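Local coordinates for protein Glucanase/chitosanase (Paenibacillus fukuinensis, PDB 4ZY9) that probably hydrolyses chitosan and beta-glucans as a whole enzyme, this chain being its first chitosan-binding module, a CBM32 beta-sandwich, at residues V45-I50 with R116-V121; S73-Q78 with T91-T96; N8-K13 with R29-S34; R62-W67 with E132-G137. The protein carries 1 engineered substitution. All coordinates share one frame; numbering follows the deposited sequence. Where two conformers were deposited one is given.

Interaction 1: residues V45-I50 with R116-V121; sequences VDPQWI and RMHGTV. Engineered in segment 116-121: Met117 (natural residue Val).
Trp49 takes NH1 of Arg116 over one face of its indole, toward the rim, the guanidinium tilted; CZ of Arg116 is 5.0 Å from the centroid of the five-membered ring of Trp49, a cation-pi contact with the two planes inclined at 49°. The pair lies on the outer side of an antiparallel sheet of the CBM32 beta-sandwich, where strands 48-54 and 114-122 run side by side. Trp49 holds CG in the crowded position between backbone N and carbonyl carbon (chi1 59°), and CD2 of His118 lies 3.7 Å from Trp49 CD1, rim to rim. Arg116 bends at chi3 to reach the indole, and its NH2 donates to Gln78 OE1. An alanine in place of Trp49 would remove the indole and would probably leave the Arg116 guanidinium and the His118 ring less well fixed. On the inner side, Ile50 CG2 meets CB of the engineered Met117, a selenomethionine, at 4.1 Å. Just before strand 48-54, cis Pro47 sets its CB alongside the His118 ring, 3.6 Å from CE1 of His118. The straightest backbone bond runs from Gly119 N to Gln48 O, 2.8 Å long and nearly along the C=O axis.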
loop_
_atom_site.group_PDB
_atom_site.type_symbol
_atom_site.label_atom_id
_atom_site.label_comp_id
_atom_site.label_asym_id
_atom_site.label_seq_id
_atom_site.Cartn_x
_atom_site.Cartn_y
_atom_site.Cartn_z
ATOM N N VAL A 45 10.348 -6.770 11.924
ATOM C CA VAL A 45 9.133 -7.252 12.483
ATOM C C VAL A 45 8.079 -7.417 11.425
ATOM O O VAL A 45 7.778 -6.502 10.614
ATOM C CB VAL A 45 8.546 -6.262 13.498
ATOM C CG1 VAL A 45 7.172 -6.614 13.987
ATOM C CG2 VAL A 45 9.423 -6.001 14.705
ATOM N N ASP A 46 7.506 -8.629 11.365
ATOM C CA ASP A 46 6.399 -8.967 10.477
ATOM C C ASP A 46 5.138 -9.128 11.251
ATOM O O ASP A 46 5.221 -9.637 12.436
ATOM C CB ASP A 46 6.722 -10.295 9.759
ATOM C CG ASP A 46 7.997 -10.189 8.967
ATOM O OD1 ASP A 46 8.118 -9.245 8.136
ATOM O OD2 ASP A 46 8.908 -10.995 9.169
ATOM N N PRO A 47 3.974 -8.816 10.768
ATOM C CA PRO A 47 3.740 -8.162 9.466
ATOM C C PRO A 47 3.856 -6.673 9.577
ATOM O O PRO A 47 4.022 -6.091 10.656
ATOM C CB PRO A 47 2.270 -8.545 9.162
ATOM C CG PRO A 47 1.596 -8.463 10.570
ATOM C CD PRO A 47 2.694 -9.007 11.502
ATOM N N GLN A 48 3.784 -5.972 8.470
ATOM C CA GLN A 48 3.573 -4.541 8.390
ATOM C C GLN A 48 2.576 -4.211 7.350
ATOM O O GLN A 48 2.364 -5.007 6.423
ATOM C CB GLN A 48 4.869 -3.763 8.132
ATOM C CG GLN A 48 5.941 -4.046 9.135
ATOM C CD GLN A 48 5.724 -3.494 10.550
ATOM O OE1 GLN A 48 6.416 -3.994 11.515
ATOM N NE2 GLN A 48 4.996 -2.465 10.703
ATOM N N TRP A 49 1.962 -3.093 7.372
ATOM C CA TRP A 49 0.874 -2.702 6.402
ATOM C C TRP A 49 0.792 -1.242 6.246
ATOM O O TRP A 49 1.201 -0.468 7.166
ATOM C CB TRP A 49 -0.463 -3.390 6.772
ATOM C CG TRP A 49 -0.977 -3.083 8.144
ATOM C CD1 TRP A 49 -0.891 -3.918 9.228
ATOM C CD2 TRP A 49 -1.556 -1.869 8.612
ATOM N NE1 TRP A 49 -1.410 -3.343 10.324
ATOM C CE2 TRP A 49 -1.881 -2.097 10.022
ATOM C CE3 TRP A 49 -1.909 -0.696 8.030
ATOM C CZ2 TRP A 49 -2.461 -1.103 10.824
ATOM C CZ3 TRP A 49 -2.458 0.346 8.902
ATOM C CH2 TRP A 49 -2.734 0.097 10.225
ATOM N N ILE A 50 0.184 -0.798 5.152
ATOM C CA ILE A 50 -0.111 0.567 4.912
ATOM C C ILE A 50 -1.388 0.643 4.146
ATOM O O ILE A 50 -1.566 -0.155 3.185
ATOM C CB ILE A 50 1.056 1.277 4.177
ATOM C CG1 ILE A 50 0.755 2.767 3.933
ATOM C CG2 ILE A 50 1.446 0.559 2.883
ATOM C CD1 ILE A 50 1.984 3.526 3.616
ATOM N N ARG A 116 -5.266 -1.374 1.024
ATOM C CA ARG A 116 -4.178 -1.747 1.875
ATOM C C ARG A 116 -3.182 -2.658 1.189
ATOM O O ARG A 116 -3.595 -3.588 0.487
ATOM C CB ARG A 116 -4.708 -2.490 3.107
ATOM C CG ARG A 116 -3.688 -2.797 4.201
ATOM C CD ARG A 116 -4.221 -3.068 5.605
ATOM N NE ARG A 116 -4.894 -4.365 5.690
ATOM C CZ ARG A 116 -5.068 -5.049 6.845
ATOM N NH1 ARG A 116 -4.684 -4.494 7.978
ATOM N NH2 ARG A 116 -5.593 -6.230 6.811
HETATM N N MSE A 117 -1.936 -2.438 1.450
HETATM C CA MSE A 117 -0.842 -3.420 1.193
HETATM C C MSE A 117 -0.498 -4.022 2.523
HETATM O O MSE A 117 -0.122 -3.268 3.469
HETATM C CB MSE A 117 0.351 -2.716 0.624
HETATM C CG MSE A 117 1.457 -3.634 0.092
HETATM SE SE MSE A 117 2.452 -4.654 1.512
HETATM C CE MSE A 117 3.164 -3.187 2.552
ATOM N N HIS A 118 -0.761 -5.299 2.741
ATOM C CA HIS A 118 -0.456 -6.012 3.973
ATOM C C HIS A 118 0.671 -6.996 3.703
ATOM O O HIS A 118 0.508 -7.880 2.876
ATOM C CB HIS A 118 -1.718 -6.723 4.524
ATOM C CG HIS A 118 -1.539 -7.322 5.836
ATOM N ND1 HIS A 118 -0.972 -8.539 6.017
ATOM C CD2 HIS A 118 -1.756 -6.808 7.064
ATOM C CE1 HIS A 118 -0.863 -8.786 7.321
ATOM N NE2 HIS A 118 -1.326 -7.744 7.967
ATOM N N GLY A 119 1.763 -6.837 4.338
ATOM C CA GLY A 119 2.927 -7.589 4.076
ATOM C C GLY A 119 3.290 -8.517 5.188
ATOM O O GLY A 119 3.303 -8.118 6.390
ATOM N N THR A 120 3.653 -9.766 4.901
ATOM C CA THR A 120 3.995 -10.769 5.890
ATOM C C THR A 120 5.378 -11.330 5.830
ATOM O O THR A 120 5.850 -11.897 6.860
ATOM C CB THR A 120 2.948 -11.922 5.933
ATOM O OG1 THR A 120 3.002 -12.542 4.660
ATOM C CG2 THR A 120 1.549 -11.451 6.261
ATOM N N VAL A 121 6.061 -11.269 4.707
ATOM C CA VAL A 121 7.424 -11.750 4.573
ATOM C C VAL A 121 8.228 -10.649 3.820
ATOM O O VAL A 121 7.786 -10.186 2.741
ATOM C CB VAL A 121 7.619 -13.095 3.827
ATOM C CG1 VAL A 121 9.066 -13.523 3.800
ATOM C CG2 VAL A 121 6.715 -14.205 4.476
#

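Interaction 2: residues S73-Q78 with T91-T96; sequences SSYTIQ and TVYTTT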
loop_
_atom_site.group_PDB
_atom_site.type_symbol
_atom_site.label_atom_id
_atom_site.label_comp_id
_atom_site.label_asym_id
_atom_site.label_seq_id
_atom_site.Cartn_x
_atom_site.Cartn_y
_atom_site.Cartn_z
ATOM N N SER A 73 8.248 -9.843 -0.047
ATOM C CA SER A 73 8.111 -10.998 -0.884
ATOM C C SER A 73 6.789 -11.715 -0.675
ATOM O O SER A 73 6.352 -12.378 -1.621
ATOM C CB SER A 73 9.291 -11.945 -0.714
ATOM O OG SER A 73 9.364 -12.475 0.579
ATOM N N SER A 74 6.172 -11.598 0.517
ATOM C CA SER A 74 4.831 -12.036 0.673
ATOM C C SER A 74 3.971 -10.863 1.020
ATOM O O SER A 74 4.317 -10.248 2.063
ATOM C CB SER A 74 4.625 -13.184 1.724
ATOM O OG SER A 74 5.248 -14.381 1.299
ATOM N N TYR A 75 2.955 -10.564 0.281
ATOM C CA TYR A 75 1.973 -9.491 0.635
ATOM C C TYR A 75 0.720 -9.741 -0.029
ATOM O O TYR A 75 0.616 -10.542 -1.030
ATOM C CB TYR A 75 2.501 -8.127 0.323
ATOM C CG TYR A 75 2.670 -7.849 -1.183
ATOM C CD1 TYR A 75 1.642 -7.182 -1.841
ATOM C CD2 TYR A 75 3.856 -8.084 -1.845
ATOM C CE1 TYR A 75 1.766 -6.906 -3.212
ATOM C CE2 TYR A 75 4.010 -7.692 -3.184
ATOM C CZ TYR A 75 2.934 -7.083 -3.789
ATOM O OH TYR A 75 2.996 -6.703 -5.139
ATOM N N THR A 76 -0.311 -9.078 0.450
ATOM C CA THR A 76 -1.613 -9.003 -0.213
ATOM C C THR A 76 -1.973 -7.574 -0.482
ATOM O O THR A 76 -1.462 -6.623 0.198
ATOM C CB THR A 76 -2.753 -9.643 0.662
ATOM O OG1 THR A 76 -2.688 -9.063 1.969
ATOM C CG2 THR A 76 -2.461 -11.196 0.912
ATOM N N ILE A 77 -2.840 -7.395 -1.429
ATOM C CA ILE A 77 -3.591 -6.149 -1.644
ATOM C C ILE A 77 -4.987 -6.379 -1.180
ATOM O O ILE A 77 -5.610 -7.386 -1.594
ATOM C CB ILE A 77 -3.541 -5.652 -3.119
ATOM C CG1 ILE A 77 -2.157 -5.485 -3.578
ATOM C CG2 ILE A 77 -4.382 -4.392 -3.251
ATOM C CD1 ILE A 77 -1.404 -4.397 -2.849
ATOM N N GLN A 78 -5.507 -5.507 -0.344
ATOM C CA GLN A 78 -6.845 -5.675 0.241
ATOM C C GLN A 78 -7.642 -4.434 0.127
ATOM O O GLN A 78 -7.075 -3.312 0.072
ATOM C CB GLN A 78 -6.738 -6.076 1.695
ATOM C CG GLN A 78 -5.786 -7.233 1.944
ATOM C CD GLN A 78 -5.650 -7.576 3.394
ATOM O OE1 GLN A 78 -5.958 -6.732 4.234
ATOM N NE2 GLN A 78 -4.952 -8.681 3.727
ATOM N N THR A 91 -9.228 -9.550 0.326
ATOM C CA THR A 91 -8.042 -9.687 -0.470
ATOM C C THR A 91 -8.306 -9.770 -1.925
ATOM O O THR A 91 -9.202 -10.559 -2.316
ATOM C CB THR A 91 -7.221 -10.912 0.026
ATOM O OG1 THR A 91 -6.926 -10.600 1.394
ATOM C CG2 THR A 91 -6.052 -11.202 -0.834
ATOM N N VAL A 92 -7.663 -8.967 -2.712
ATOM C CA VAL A 92 -7.776 -8.997 -4.202
ATOM C C VAL A 92 -6.557 -9.496 -4.879
ATOM O O VAL A 92 -6.669 -9.794 -6.118
ATOM C CB VAL A 92 -8.229 -7.622 -4.693
ATOM C CG1 VAL A 92 -9.531 -7.259 -4.090
ATOM C CG2 VAL A 92 -7.149 -6.578 -4.500
ATOM N N TYR A 93 -5.464 -9.660 -4.177
ATOM C CA TYR A 93 -4.250 -10.117 -4.788
ATOM C C TYR A 93 -3.375 -10.728 -3.694
ATOM O O TYR A 93 -3.307 -10.050 -2.588
ATOM C CB TYR A 93 -3.436 -9.029 -5.487
ATOM C CG TYR A 93 -2.090 -9.436 -5.993
ATOM C CD1 TYR A 93 -2.017 -10.174 -7.190
ATOM C CD2 TYR A 93 -0.961 -9.151 -5.363
ATOM C CE1 TYR A 93 -0.812 -10.559 -7.684
ATOM C CE2 TYR A 93 0.297 -9.507 -5.849
ATOM C CZ TYR A 93 0.346 -10.236 -7.043
ATOM O OH TYR A 93 1.599 -10.615 -7.547
ATOM N N THR A 94 -2.752 -11.834 -3.879
ATOM C CA THR A 94 -1.829 -12.431 -3.008
ATOM C C THR A 94 -0.524 -12.848 -3.703
ATOM O O THR A 94 -0.638 -13.486 -4.832
ATOM C CB THR A 94 -2.376 -13.684 -2.287
ATOM O OG1 THR A 94 -3.604 -13.392 -1.681
ATOM C CG2 THR A 94 -1.408 -14.332 -1.395
ATOM N N THR A 95 0.669 -12.625 -3.176
ATOM C CA THR A 95 1.861 -13.252 -3.688
ATOM C C THR A 95 2.685 -13.710 -2.563
ATOM O O THR A 95 2.652 -13.167 -1.431
ATOM C CB THR A 95 2.672 -12.302 -4.572
ATOM O OG1 THR A 95 3.716 -13.024 -5.142
ATOM C CG2 THR A 95 3.287 -11.078 -3.783
ATOM N N THR A 96 3.489 -14.770 -2.797
ATOM C CA THR A 96 4.567 -15.158 -1.953
ATOM C C THR A 96 5.904 -15.123 -2.654
ATOM O O THR A 96 6.888 -15.562 -2.095
ATOM C CB THR A 96 4.339 -16.540 -1.326
ATOM O OG1 THR A 96 4.306 -17.498 -2.427
ATOM C CG2 THR A 96 3.020 -16.568 -0.467
HETATM O O HOH W 1 7.807 -14.740 0.518
HETATM O O HOH W 2 3.549 -8.901 -6.942
#
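Packing is apolar and snug on the inner side, where Thr95 turns its methyl over one face of the Tyr75 ring: CG2 of Thr95 lies 3.9 Å from the ring centroid of Tyr75, a CH-pi contact. With OG1 of Thr95 anti to the backbone N (chi1 -173°), CG2 falls between backbone N and carbonyl carbon, on the ring side, while OG1 accepts from Thr97 N. Tyr93 crosses Tyr75 obliquely, its CE2 4.0 Å from CE1 of Tyr75, and Ile77 CG2 touches Val92 CG2 at 3.7 Å. These strands, 75-80 and 90-95, form an antiparallel beta hairpin at the margin of one sheet of the sandwich, and a classic beta bulge interrupts it: Ile77 O accepts from Val92 N at 2.8 Å and, weakly, from Tyr93 N. The opposite side is looser and more polar. There Thr76 and Thr94 lie side by side with CG2 of Thr76 3.6 Å from OG1 of Thr94. Gln78 gives NE2 weakly to Thr76 OG1 while its OE1 accepts from Arg116. Water enters at the Ser73-Thr96 end, joining both serine hydroxyls to Thr96 O, and at the tyrosine tips, where it links Tyr93 OH to Tyr75 OH, itself also hydrogen-bonded to Asp103.

Interaction 3: residues N8-K13 with R29-S34; sequences NLALNK and RAFDGS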
loop_
_atom_site.group_PDB
_atom_site.type_symbol
_atom_site.label_atom_id
_atom_site.label_comp_id
_atom_site.label_asym_id
_atom_site.label_seq_id
_atom_site.Cartn_x
_atom_site.Cartn_y
_atom_site.Cartn_z
ATOM N N ASN A 8 -4.668 8.451 -10.759
ATOM C CA ASN A 8 -4.288 7.905 -9.418
ATOM C C ASN A 8 -5.185 8.444 -8.337
ATOM O O ASN A 8 -5.071 9.661 -7.910
ATOM C CB ASN A 8 -2.884 8.202 -9.128
ATOM C CG ASN A 8 -2.470 7.837 -7.713
ATOM O OD1 ASN A 8 -3.116 7.035 -7.049
ATOM N ND2 ASN A 8 -1.351 8.359 -7.284
ATOM N N LEU A 9 -6.103 7.637 -7.848
ATOM C CA LEU A 9 -7.125 8.064 -6.898
ATOM C C LEU A 9 -6.569 8.293 -5.515
ATOM O O LEU A 9 -7.219 8.901 -4.643
ATOM C CB LEU A 9 -8.238 6.980 -6.777
ATOM C CG LEU A 9 -8.914 6.682 -8.103
ATOM C CD1 LEU A 9 -9.736 5.404 -7.941
ATOM C CD2 LEU A 9 -9.607 7.861 -8.735
ATOM N N ALA A 10 -5.351 7.810 -5.287
ATOM C CA ALA A 10 -4.755 7.872 -3.957
ATOM C C ALA A 10 -3.850 9.058 -3.727
ATOM O O ALA A 10 -3.325 9.244 -2.625
ATOM C CB ALA A 10 -3.957 6.599 -3.706
ATOM N N LEU A 11 -3.612 9.849 -4.797
ATOM C CA LEU A 11 -2.635 10.959 -4.646
ATOM C C LEU A 11 -3.025 11.961 -3.584
ATOM O O LEU A 11 -4.112 12.476 -3.556
ATOM C CB LEU A 11 -2.509 11.619 -6.043
ATOM C CG LEU A 11 -1.508 12.769 -6.121
ATOM C CD1 LEU A 11 -0.101 12.215 -5.935
ATOM C CD2 LEU A 11 -1.645 13.562 -7.371
ATOM N N ASN A 12 -2.129 12.216 -2.685
ATOM C CA ASN A 12 -2.361 13.251 -1.661
ATOM C C ASN A 12 -3.410 12.861 -0.642
ATOM O O ASN A 12 -3.869 13.752 0.042
ATOM C CB ASN A 12 -2.768 14.606 -2.310
ATOM C CG ASN A 12 -1.713 15.150 -3.279
ATOM O OD1 ASN A 12 -2.059 15.682 -4.363
ATOM N ND2 ASN A 12 -0.425 14.935 -2.961
ATOM N N LYS A 13 -3.855 11.590 -0.585
ATOM C CA LYS A 13 -4.885 11.166 0.327
ATOM C C LYS A 13 -4.241 10.735 1.632
ATOM O O LYS A 13 -3.052 10.488 1.717
ATOM C CB LYS A 13 -5.623 10.008 -0.242
ATOM C CG LYS A 13 -6.414 10.297 -1.487
ATOM C CD LYS A 13 -7.480 11.360 -1.276
ATOM C CE LYS A 13 -8.515 11.297 -2.334
ATOM N NZ LYS A 13 -7.833 11.815 -3.509
ATOM N N ARG A 29 4.075 9.587 2.817
ATOM C CA ARG A 29 5.097 9.750 1.808
ATOM C C ARG A 29 4.973 8.807 0.677
ATOM O O ARG A 29 5.489 9.064 -0.422
ATOM C CB ARG A 29 6.496 9.598 2.425
ATOM C CG ARG A 29 6.819 10.436 3.668
ATOM C CD ARG A 29 6.650 11.824 3.393
ATOM N NE ARG A 29 6.917 12.626 4.592
ATOM C CZ ARG A 29 8.107 13.085 4.998
ATOM N NH1 ARG A 29 9.272 12.753 4.372
ATOM N NH2 ARG A 29 8.118 13.913 6.088
ATOM N N ALA A 30 4.265 7.674 0.854
ATOM C CA ALA A 30 3.996 6.777 -0.318
ATOM C C ALA A 30 2.963 7.360 -1.230
ATOM O O ALA A 30 2.810 6.873 -2.383
ATOM C CB ALA A 30 3.578 5.433 0.187
ATOM N N PHE A 31 2.225 8.410 -0.857
ATOM C CA PHE A 31 1.078 8.943 -1.598
ATOM C C PHE A 31 1.277 10.282 -2.132
ATOM O O PHE A 31 0.312 10.946 -2.540
ATOM C CB PHE A 31 -0.159 8.778 -0.684
ATOM C CG PHE A 31 -0.432 7.349 -0.377
ATOM C CD1 PHE A 31 -1.116 6.596 -1.253
ATOM C CD2 PHE A 31 0.025 6.805 0.780
ATOM C CE1 PHE A 31 -1.311 5.267 -0.941
ATOM C CE2 PHE A 31 -0.213 5.471 1.103
ATOM C CZ PHE A 31 -0.857 4.713 0.187
ATOM N N ASP A 32 2.493 10.780 -2.114
ATOM C CA ASP A 32 2.765 12.171 -2.502
ATOM C C ASP A 32 3.139 12.370 -3.957
ATOM O O ASP A 32 3.425 13.471 -4.359
ATOM C CB ASP A 32 3.804 12.789 -1.583
ATOM C CG ASP A 32 5.228 12.200 -1.731
ATOM O OD1 ASP A 32 5.403 11.279 -2.542
ATOM O OD2 ASP A 32 6.123 12.755 -1.053
ATOM N N GLY A 33 3.107 11.338 -4.751
ATOM C CA GLY A 33 3.342 11.497 -6.134
ATOM C C GLY A 33 4.813 11.588 -6.475
ATOM O O GLY A 33 5.114 11.819 -7.677
ATOM N N SER A 34 5.739 11.285 -5.558
ATOM C CA SER A 34 7.224 11.378 -5.822
ATOM C C SER A 34 7.953 10.219 -5.403
ATOM O O SER A 34 7.702 9.644 -4.283
ATOM C CB SER A 34 7.736 12.619 -5.103
ATOM O OG SER A 34 9.142 12.793 -5.311
HETATM O O HOH W 3 2.322 15.758 -2.900
HETATM O O HOH W 4 1.725 15.639 -5.346
#
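Asn8 OD1 is the best-held polar atom, gripped by two backbone donors: Ala10 N, which closes an Asx turn, and Val135 N of strand 129-136. Two loops meet here, one leading into strand 14-17 of the beta-sandwich and the other running on toward strand 39-40. In the first, a type I turn from Asn8 to Leu11 overlaps a type II turn from Ala10 to Lys13. The direct bond across the contact runs from Asn12 N to Phe31 O, 2.8 Å long, almost straight at 173°, and nearly along the C=O axis. The Phe31 ring presents CD1 to the methyl of Ala10, CB, at 3.8 Å; the small alanine lets the ring come close, and Phe133, Ile50 and Val52 also touch the ring. Leu11 reaches across with CD1 to lie 3.5 Å from CA of Gly33, where a beta carbon would clash. The backbone of Gly33, with phi 81°, also favours glycine. Asp32 forms a second Asx turn, its OD1 accepting from Ser34 N, while OD2 is hydrogen-bonded to Thr37 OG1. The chemistry thus implies a junction of one direct backbone bond, apolar contacts of the Phe31 ring, and two waters bridging Asn12 ND2 and Asp32 O, one link weak.

Interaction 4: residues R62-W67 with E132-G137; sequences RVKLNW and EFEVYG
This is an antiparallel strand pairing within the second sheet of the beta-sandwich, joining strand 57-67 to strand 129-136, with an apolar inner side and a charged outer one. Backbone bonds run through the pairs Arg62-Tyr136, Lys64-Glu134 and Asn66-Glu132; the one from Glu134 N to Lys64 O is 2.8 Å, while those at the two ends, Arg62 N to Tyr136 O and Glu132 N to Asn66 O, are weak. Facing the core, Leu65 sets CD2 over one face of the Phe133 ring, 3.8 Å from its centroid, and Val63 CG1 reaches CE1 of Phe133 obliquely at 3.6 Å. Such branched and aromatic residues fill the interior, where the engineered Met117 of the other sheet also touches Leu65 and Phe133. On the outer side the extended Arg62 runs alongside Tyr136 and lays its guanidinium flat on the ring, planes 11° apart, with NH1 over the ring centre and CZ 4.0 Å from the centroid of Tyr136. Arg62 NE forms a salt bridge with Asp104. Tyr136 OH donates to Glu134 OE1 at 2.6 Å, from above the carboxylate plane. A leucine in place of Tyr136 would lose the flat aromatic face and the hydroxyl, and would probably loosen both Arg62 and Glu134. Asn66 ND2 meets the anti lone pair of Glu132 OE1 at 3.0 Å. Lys64 NZ stands 4.3 Å from Glu134 OE1, beyond a salt bridge; one water joins it to OE1 and a second to OE2 of Glu134. The nearby positive groups and the tyrosine hydroxyl would probably favour the ionised form of Glu134.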
loop_
_atom_site.group_PDB
_atom_site.type_symbol
_atom_site.label_atom_id
_atom_site.label_comp_id
_atom_site.label_asym_id
_atom_site.label_seq_id
_atom_site.Cartn_x
_atom_site.Cartn_y
_atom_site.Cartn_z
ATOM N N ARG A 62 -6.987 -1.435 -9.787
ATOM C CA ARG A 62 -5.555 -1.562 -10.051
ATOM C C ARG A 62 -4.756 -0.880 -8.933
ATOM O O ARG A 62 -5.171 0.200 -8.471
ATOM C CB ARG A 62 -5.214 -1.020 -11.417
ATOM C CG ARG A 62 -3.803 -0.783 -11.680
ATOM C CD ARG A 62 -3.466 -0.086 -13.037
ATOM N NE ARG A 62 -2.067 0.227 -13.215
ATOM C CZ ARG A 62 -1.637 1.382 -13.717
ATOM N NH1 ARG A 62 -2.437 2.284 -14.225
ATOM N NH2 ARG A 62 -0.305 1.594 -13.774
ATOM N N VAL A 63 -3.653 -1.481 -8.557
ATOM C CA VAL A 63 -2.722 -0.857 -7.617
ATOM C C VAL A 63 -1.345 -0.976 -8.182
ATOM O O VAL A 63 -0.932 -2.051 -8.704
ATOM C CB VAL A 63 -2.716 -1.593 -6.253
ATOM C CG1 VAL A 63 -1.584 -1.169 -5.340
ATOM C CG2 VAL A 63 -3.992 -1.312 -5.511
ATOM N N LYS A 64 -0.588 0.126 -8.152
ATOM C CA LYS A 64 0.838 0.116 -8.517
ATOM C C LYS A 64 1.691 0.442 -7.306
ATOM O O LYS A 64 1.470 1.472 -6.600
ATOM C CB LYS A 64 1.109 1.067 -9.667
ATOM C CG LYS A 64 2.529 0.966 -10.149
ATOM C CD LYS A 64 2.780 2.030 -11.312
ATOM C CE LYS A 64 4.236 2.401 -11.531
ATOM N NZ LYS A 64 4.679 3.626 -12.253
ATOM N N LEU A 65 2.654 -0.381 -7.024
ATOM C CA LEU A 65 3.641 -0.223 -5.937
ATOM C C LEU A 65 5.021 0.042 -6.478
ATOM O O LEU A 65 5.488 -0.753 -7.382
ATOM C CB LEU A 65 3.676 -1.398 -5.070
ATOM C CG LEU A 65 2.321 -1.857 -4.460
ATOM C CD1 LEU A 65 2.475 -3.130 -3.672
ATOM C CD2 LEU A 65 1.737 -0.794 -3.537
ATOM N N ASN A 66 5.704 1.057 -6.030
ATOM C CA ASN A 66 7.098 1.277 -6.352
ATOM C C ASN A 66 7.913 1.083 -5.103
ATOM O O ASN A 66 7.939 1.962 -4.214
ATOM C CB ASN A 66 7.283 2.658 -6.912
ATOM C CG ASN A 66 8.764 2.981 -7.223
ATOM O OD1 ASN A 66 9.598 2.171 -7.140
ATOM N ND2 ASN A 66 8.964 4.217 -7.724
ATOM N N TRP A 67 8.450 -0.106 -4.944
ATOM C CA TRP A 67 9.223 -0.473 -3.772
ATOM C C TRP A 67 10.551 0.111 -3.638
ATOM O O TRP A 67 11.279 0.221 -4.665
ATOM C CB TRP A 67 9.364 -1.991 -3.749
ATOM C CG TRP A 67 8.105 -2.809 -3.570
ATOM C CD1 TRP A 67 7.438 -3.466 -4.484
ATOM C CD2 TRP A 67 7.455 -3.096 -2.320
ATOM N NE1 TRP A 67 6.371 -4.109 -3.947
ATOM C CE2 TRP A 67 6.345 -3.842 -2.609
ATOM C CE3 TRP A 67 7.613 -2.688 -0.966
ATOM C CZ2 TRP A 67 5.496 -4.345 -1.591
ATOM C CZ3 TRP A 67 6.808 -3.187 -0.017
ATOM C CH2 TRP A 67 5.735 -3.949 -0.313
ATOM N N GLU A 132 6.133 4.846 -3.664
ATOM C CA GLU A 132 4.914 5.240 -4.227
ATOM C C GLU A 132 3.883 4.078 -4.152
ATOM O O GLU A 132 4.244 2.917 -4.357
ATOM C CB GLU A 132 4.991 5.717 -5.673
ATOM C CG GLU A 132 5.968 6.855 -5.851
ATOM C CD GLU A 132 6.277 7.206 -7.334
ATOM O OE1 GLU A 132 6.981 6.419 -7.958
ATOM O OE2 GLU A 132 5.764 8.198 -7.798
ATOM N N PHE A 133 2.625 4.404 -3.890
ATOM C CA PHE A 133 1.487 3.452 -3.898
ATOM C C PHE A 133 0.355 4.190 -4.575
ATOM O O PHE A 133 -0.090 5.225 -4.034
ATOM C CB PHE A 133 1.203 3.140 -2.408
ATOM C CG PHE A 133 0.171 2.129 -2.090
ATOM C CD1 PHE A 133 -0.958 1.838 -2.903
ATOM C CD2 PHE A 133 0.165 1.507 -0.818
ATOM C CE1 PHE A 133 -1.973 0.980 -2.471
ATOM C CE2 PHE A 133 -0.880 0.695 -0.413
ATOM C CZ PHE A 133 -1.930 0.402 -1.241
ATOM N N GLU A 134 0.001 3.709 -5.750
ATOM C CA GLU A 134 -1.049 4.365 -6.587
ATOM C C GLU A 134 -2.226 3.436 -6.669
ATOM O O GLU A 134 -2.043 2.239 -6.697
ATOM C CB GLU A 134 -0.482 4.654 -7.943
ATOM C CG GLU A 134 0.801 5.516 -7.931
ATOM C CD GLU A 134 1.587 5.625 -9.207
ATOM O OE1 GLU A 134 1.188 5.047 -10.195
ATOM O OE2 GLU A 134 2.711 6.259 -9.172
ATOM N N VAL A 135 -3.391 4.006 -6.852
ATOM C CA VAL A 135 -4.645 3.285 -6.963
ATOM C C VAL A 135 -5.444 3.814 -8.125
ATOM O O VAL A 135 -5.600 5.016 -8.299
ATOM C CB VAL A 135 -5.475 3.444 -5.620
ATOM C CG1 VAL A 135 -6.798 2.684 -5.757
ATOM C CG2 VAL A 135 -4.758 2.912 -4.467
ATOM N N TYR A 136 -5.942 2.926 -8.975
ATOM C CA TYR A 136 -6.690 3.296 -10.157
ATOM C C TYR A 136 -8.000 2.558 -10.243
ATOM O O TYR A 136 -8.158 1.493 -9.643
ATOM C CB TYR A 136 -5.897 3.037 -11.491
ATOM C CG TYR A 136 -4.519 3.670 -11.471
ATOM C CD1 TYR A 136 -3.367 3.115 -10.903
ATOM C CD2 TYR A 136 -4.346 4.939 -12.087
ATOM C CE1 TYR A 136 -2.176 3.817 -10.935
ATOM C CE2 TYR A 136 -3.134 5.576 -12.113
ATOM C CZ TYR A 136 -2.144 4.998 -11.513
ATOM O OH TYR A 136 -0.947 5.783 -11.561
ATOM N N GLY A 137 -8.940 3.073 -11.038
ATOM C CA GLY A 137 -10.223 2.418 -11.276
ATOM C C GLY A 137 -10.627 2.456 -12.732
ATOM O O GLY A 137 -11.805 2.138 -13.072
HETATM O O HOH W 5 2.459 5.348 -12.594
HETATM O O HOH W 6 5.067 5.251 -9.577
#

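From the N terminus, interaction 3 closes first, bringing the loop before strand 14-17 against the one leading to strand 39-40, and it is complete before the others open. Interaction 1 then opens at 45-50 and interaction 4 at 62-67; their second segments, 116-121 and 132-137, follow in the same order, so these two long closures cross. The local hairpin of interaction 2 lies within both. Interactions 1 and 2 share one sheet through neighbouring strands 114-122 and 75-80, while interaction 4 belongs to the facing sheet. Ile77 against Val63 and the engineered Met117 against Phe133 join the sheets across the core, and backbone bonds tie the loops of interaction 3 to strand 129-136.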